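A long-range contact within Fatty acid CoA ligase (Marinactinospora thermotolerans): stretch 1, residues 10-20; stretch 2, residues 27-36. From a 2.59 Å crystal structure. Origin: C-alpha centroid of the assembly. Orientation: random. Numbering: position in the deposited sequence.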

# COMPACT_ATOMS: atom_id res chain seq x y z
N VAL A 10 -8.57 4.00 18.89
CA VAL A 10 -8.73 4.97 17.84
C VAL A 10 -9.74 6.02 18.31
O VAL A 10 -9.43 7.21 18.33
N MET A 11 -10.92 5.56 18.73
CA MET A 11 -11.97 6.41 19.28
C MET A 11 -11.40 7.34 20.36
O MET A 11 -11.67 8.55 20.38
N ASP A 12 -10.61 6.75 21.26
CA ASP A 12 -10.10 7.43 22.44
C ASP A 12 -9.22 8.61 22.01
O ASP A 12 -9.17 9.62 22.70
N GLY A 13 -8.51 8.46 20.89
CA GLY A 13 -7.50 9.42 20.43
C GLY A 13 -8.11 10.66 19.79
O GLY A 13 -7.50 11.71 19.82
N ILE A 14 -9.31 10.53 19.22
CA ILE A 14 -9.91 11.54 18.32
C ILE A 14 -9.91 12.91 19.00
O ILE A 14 -10.45 13.07 20.09
N GLY A 15 -9.34 13.91 18.32
CA GLY A 15 -9.13 15.28 18.87
C GLY A 15 -10.23 16.24 18.47
O GLY A 15 -11.30 15.81 18.06
N GLU A 16 -9.95 17.55 18.60
CA GLU A 16 -10.91 18.64 18.37
C GLU A 16 -11.48 18.54 16.95
O GLU A 16 -12.70 18.45 16.77
N VAL A 17 -10.58 18.50 15.95
CA VAL A 17 -10.96 18.40 14.52
C VAL A 17 -10.43 17.09 13.93
O VAL A 17 -9.23 16.84 13.94
N ALA A 18 -11.34 16.28 13.38
CA ALA A 18 -11.02 14.92 12.98
C ALA A 18 -10.70 14.83 11.48
O ALA A 18 -9.73 14.20 11.11
N VAL A 19 -11.53 15.46 10.63
CA VAL A 19 -11.37 15.39 9.18
C VAL A 19 -11.55 16.78 8.56
O VAL A 19 -12.29 17.58 9.07
N THR A 20 -10.83 17.06 7.47
CA THR A 20 -11.04 18.22 6.59
C THR A 20 -11.01 17.74 5.15
O THR A 20 -10.30 16.78 4.82
N THR A 27 -15.74 17.95 13.14
CA THR A 27 -15.20 17.93 14.50
C THR A 27 -15.10 16.49 15.00
O THR A 27 -15.82 15.59 14.53
N GLY A 28 -14.22 16.30 15.98
CA GLY A 28 -14.14 15.04 16.72
C GLY A 28 -15.51 14.60 17.22
O GLY A 28 -15.91 13.45 17.03
N ALA A 29 -16.21 15.56 17.82
CA ALA A 29 -17.56 15.37 18.33
C ALA A 29 -18.42 14.73 17.24
O ALA A 29 -19.04 13.69 17.45
N ARG A 30 -18.40 15.35 16.06
CA ARG A 30 -19.33 14.97 15.03
C ARG A 30 -18.98 13.59 14.47
O ARG A 30 -19.87 12.82 14.08
N LEU A 31 -17.68 13.27 14.41
CA LEU A 31 -17.24 11.98 13.89
C LEU A 31 -17.59 10.87 14.90
O LEU A 31 -18.10 9.80 14.52
N ARG A 32 -17.31 11.14 16.18
CA ARG A 32 -17.63 10.22 17.27
C ARG A 32 -19.12 9.86 17.19
O ARG A 32 -19.48 8.66 17.19
N HIS A 33 -19.96 10.90 17.06
CA HIS A 33 -21.40 10.76 16.91
C HIS A 33 -21.74 9.80 15.75
O HIS A 33 -22.59 8.92 15.90
N GLN A 34 -21.07 9.96 14.61
CA GLN A 34 -21.35 9.16 13.41
C GLN A 34 -20.98 7.69 13.63
O GLN A 34 -21.63 6.80 13.09
N VAL A 35 -19.92 7.44 14.41
CA VAL A 35 -19.51 6.08 14.68
C VAL A 35 -20.61 5.40 15.50
O VAL A 35 -20.99 4.26 15.21
N ARG A 36 -21.09 6.12 16.52
CA ARG A 36 -22.13 5.62 17.43
C ARG A 36 -23.37 5.26 16.60
O ARG A 36 -23.93 4.15 16.73

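The contact begins at T27, the residue just before helix 28-36, which pairs with V17 as an antiparallel, non-hydrogen-bonded bridge, CA to CA 4.3 Å. Its CA-to-CB bond points away overall, though T27 CB still lies 3.6 Å from E16 O, and the hydroxyl serves its own helix: in the p rotamer (chi1 60°), T27 OG1 accepts from R30 N at 3.0 Å and caps the first turn. V17 likewise points away, so the bridge brings the backbones close while its two side chains diverge.

G28 is where the fit is tightest. G28 N donates to E16 O at 2.7 Å in a nearly straight hydrogen bond. G28 CA lies 3.2 Å from G15 O in a CA-H...O contact, with I14 CG2 at 3.6 Å from the same G28 CA. A beta carbon here would point into stretch 1 and fall about 2.0 Å from G15 O, a clash, so the close approach depends on glycine. E16 O also accepts from water 2 at 3.1 Å, and that water accepts from A29 N at 3.2 Å, so one carbonyl serves two successive amides at the start of the helix. The A29 and R30 side chains make no contact.

One turn on, L31 points toward stretch 1 with chi1 t and chi2 p. Its CD2 gathers the apolar contacts: A18 CB at 3.5 Å, I14 CD1 at 4.2 Å and, more loosely, V19 CG2 at 4.5 Å. A18 and I14 both point toward the helix, I14 in the m,t rotamer.

R32 gives up the most surface of any residue here, although its CB starts sideways. Chi angles m, t, t and a chi4 of -67° carry the guanidinium to the end of helix 10-13, where I14 is the first residue to leave helical geometry. R32 NH2 donates to I14 O at 2.9 Å, while M11 O sits 2.9 Å from R32 NH2 and 3.0 Å from R32 NH1. Water 1 accepts from R32 NE at 2.7 Å and donates to I14 O at 3.1 Å, giving that carbonyl a second link to the same arginine. I14 CB lies over one face of the guanidinium, 3.6 Å from R32 NH2, and the aliphatic part of the arginine is used too, with R32 CG 3.8 Å from M11 CE.

V35 points toward stretch 1 with chi1 t and closes the contact: its CG1 meets M11 SD at 3.8 Å. M11 starts sideways, but in its m,m,m rotamer the end comes nearer.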

# COMPACT_ATOMS: atom_id res chain seq x y z
CB VAL A 10 -9.15 4.31 16.52
CG1 VAL A 10 -9.34 5.35 15.44
CG2 VAL A 10 -8.17 3.22 16.07
CB MET A 11 -13.09 5.56 19.88
CG MET A 11 -13.96 4.87 18.85
SD MET A 11 -14.86 6.03 17.78
CE MET A 11 -15.70 7.10 18.95
CB ASP A 12 -9.32 6.46 23.34
CG ASP A 12 -9.65 6.54 24.83
OD1 ASP A 12 -10.87 6.62 25.16
OD2 ASP A 12 -8.70 6.52 25.66
CB ILE A 14 -11.33 11.12 17.91
CG1 ILE A 14 -11.31 9.79 17.15
CG2 ILE A 14 -12.02 12.21 17.11
CD1 ILE A 14 -12.68 9.22 16.85
CB GLU A 16 -10.28 20.02 18.57
CG GLU A 16 -10.14 20.44 20.02
CD GLU A 16 -11.46 20.80 20.69
OE1 GLU A 16 -12.36 21.31 19.96
OE2 GLU A 16 -11.59 20.56 21.92
CB VAL A 17 -10.48 19.62 13.72
CG1 VAL A 17 -10.89 19.54 12.26
CG2 VAL A 17 -10.99 20.93 14.32
CB ALA A 18 -12.15 14.01 13.36
CB VAL A 19 -12.38 14.39 8.57
CG1 VAL A 19 -11.97 14.00 7.15
CG2 VAL A 19 -12.57 13.16 9.44
CB THR A 20 -9.96 19.30 6.78
OG1 THR A 20 -9.70 19.47 8.16
CG2 THR A 20 -10.35 20.64 6.20
CB THR A 27 -16.07 18.71 15.48
OG1 THR A 27 -17.38 18.12 15.51
CG2 THR A 27 -16.12 20.18 15.15
CB ALA A 29 -18.15 16.69 18.77
CB ARG A 30 -19.37 16.03 13.94
CG ARG A 30 -20.49 15.79 12.94
CD ARG A 30 -20.70 17.01 12.07
NE ARG A 30 -21.35 16.65 10.82
CZ ARG A 30 -21.06 17.19 9.64
NH1 ARG A 30 -20.10 18.11 9.55
NH2 ARG A 30 -21.77 16.84 8.58
CB LEU A 31 -15.74 12.01 13.60
CG LEU A 31 -15.11 10.67 13.23
CD1 LEU A 31 -15.71 10.09 11.96
CD2 LEU A 31 -13.60 10.80 13.11
CB ARG A 32 -17.30 10.83 18.64
CG ARG A 32 -15.82 10.86 19.00
CD ARG A 32 -15.59 11.85 20.13
NE ARG A 32 -14.20 11.99 20.56
CZ ARG A 32 -13.50 11.02 21.15
NH1 ARG A 32 -14.09 9.88 21.46
NH2 ARG A 32 -12.21 11.19 21.41
CB HIS A 33 -22.05 12.15 16.77
CG HIS A 33 -23.54 12.08 16.56
ND1 HIS A 33 -24.11 11.87 15.30
CD2 HIS A 33 -24.57 12.15 17.43
CE1 HIS A 33 -25.42 11.83 15.42
NE2 HIS A 33 -25.73 11.99 16.72
CB GLN A 34 -20.65 9.73 12.19
CG GLN A 34 -21.63 10.44 11.28
CD GLN A 34 -22.29 9.52 10.28
OE1 GLN A 34 -21.79 8.45 9.97
NE2 GLN A 34 -23.42 9.96 9.76
CB VAL A 35 -18.14 6.02 15.39
CG1 VAL A 35 -17.78 4.59 15.76
CG2 VAL A 35 -17.05 6.64 14.54
CB ARG A 36 -22.48 6.67 18.48
CG ARG A 36 -21.38 7.04 19.45
CD ARG A 36 -21.92 8.04 20.46
NE ARG A 36 -20.86 8.87 21.00
CZ ARG A 36 -20.87 10.19 21.02
NH1 ARG A 36 -21.89 10.84 20.50
NH2 ARG A 36 -19.87 10.87 21.60
O HOH W 1 -13.18 14.50 20.42
O HOH W 2 -14.96 18.34 18.86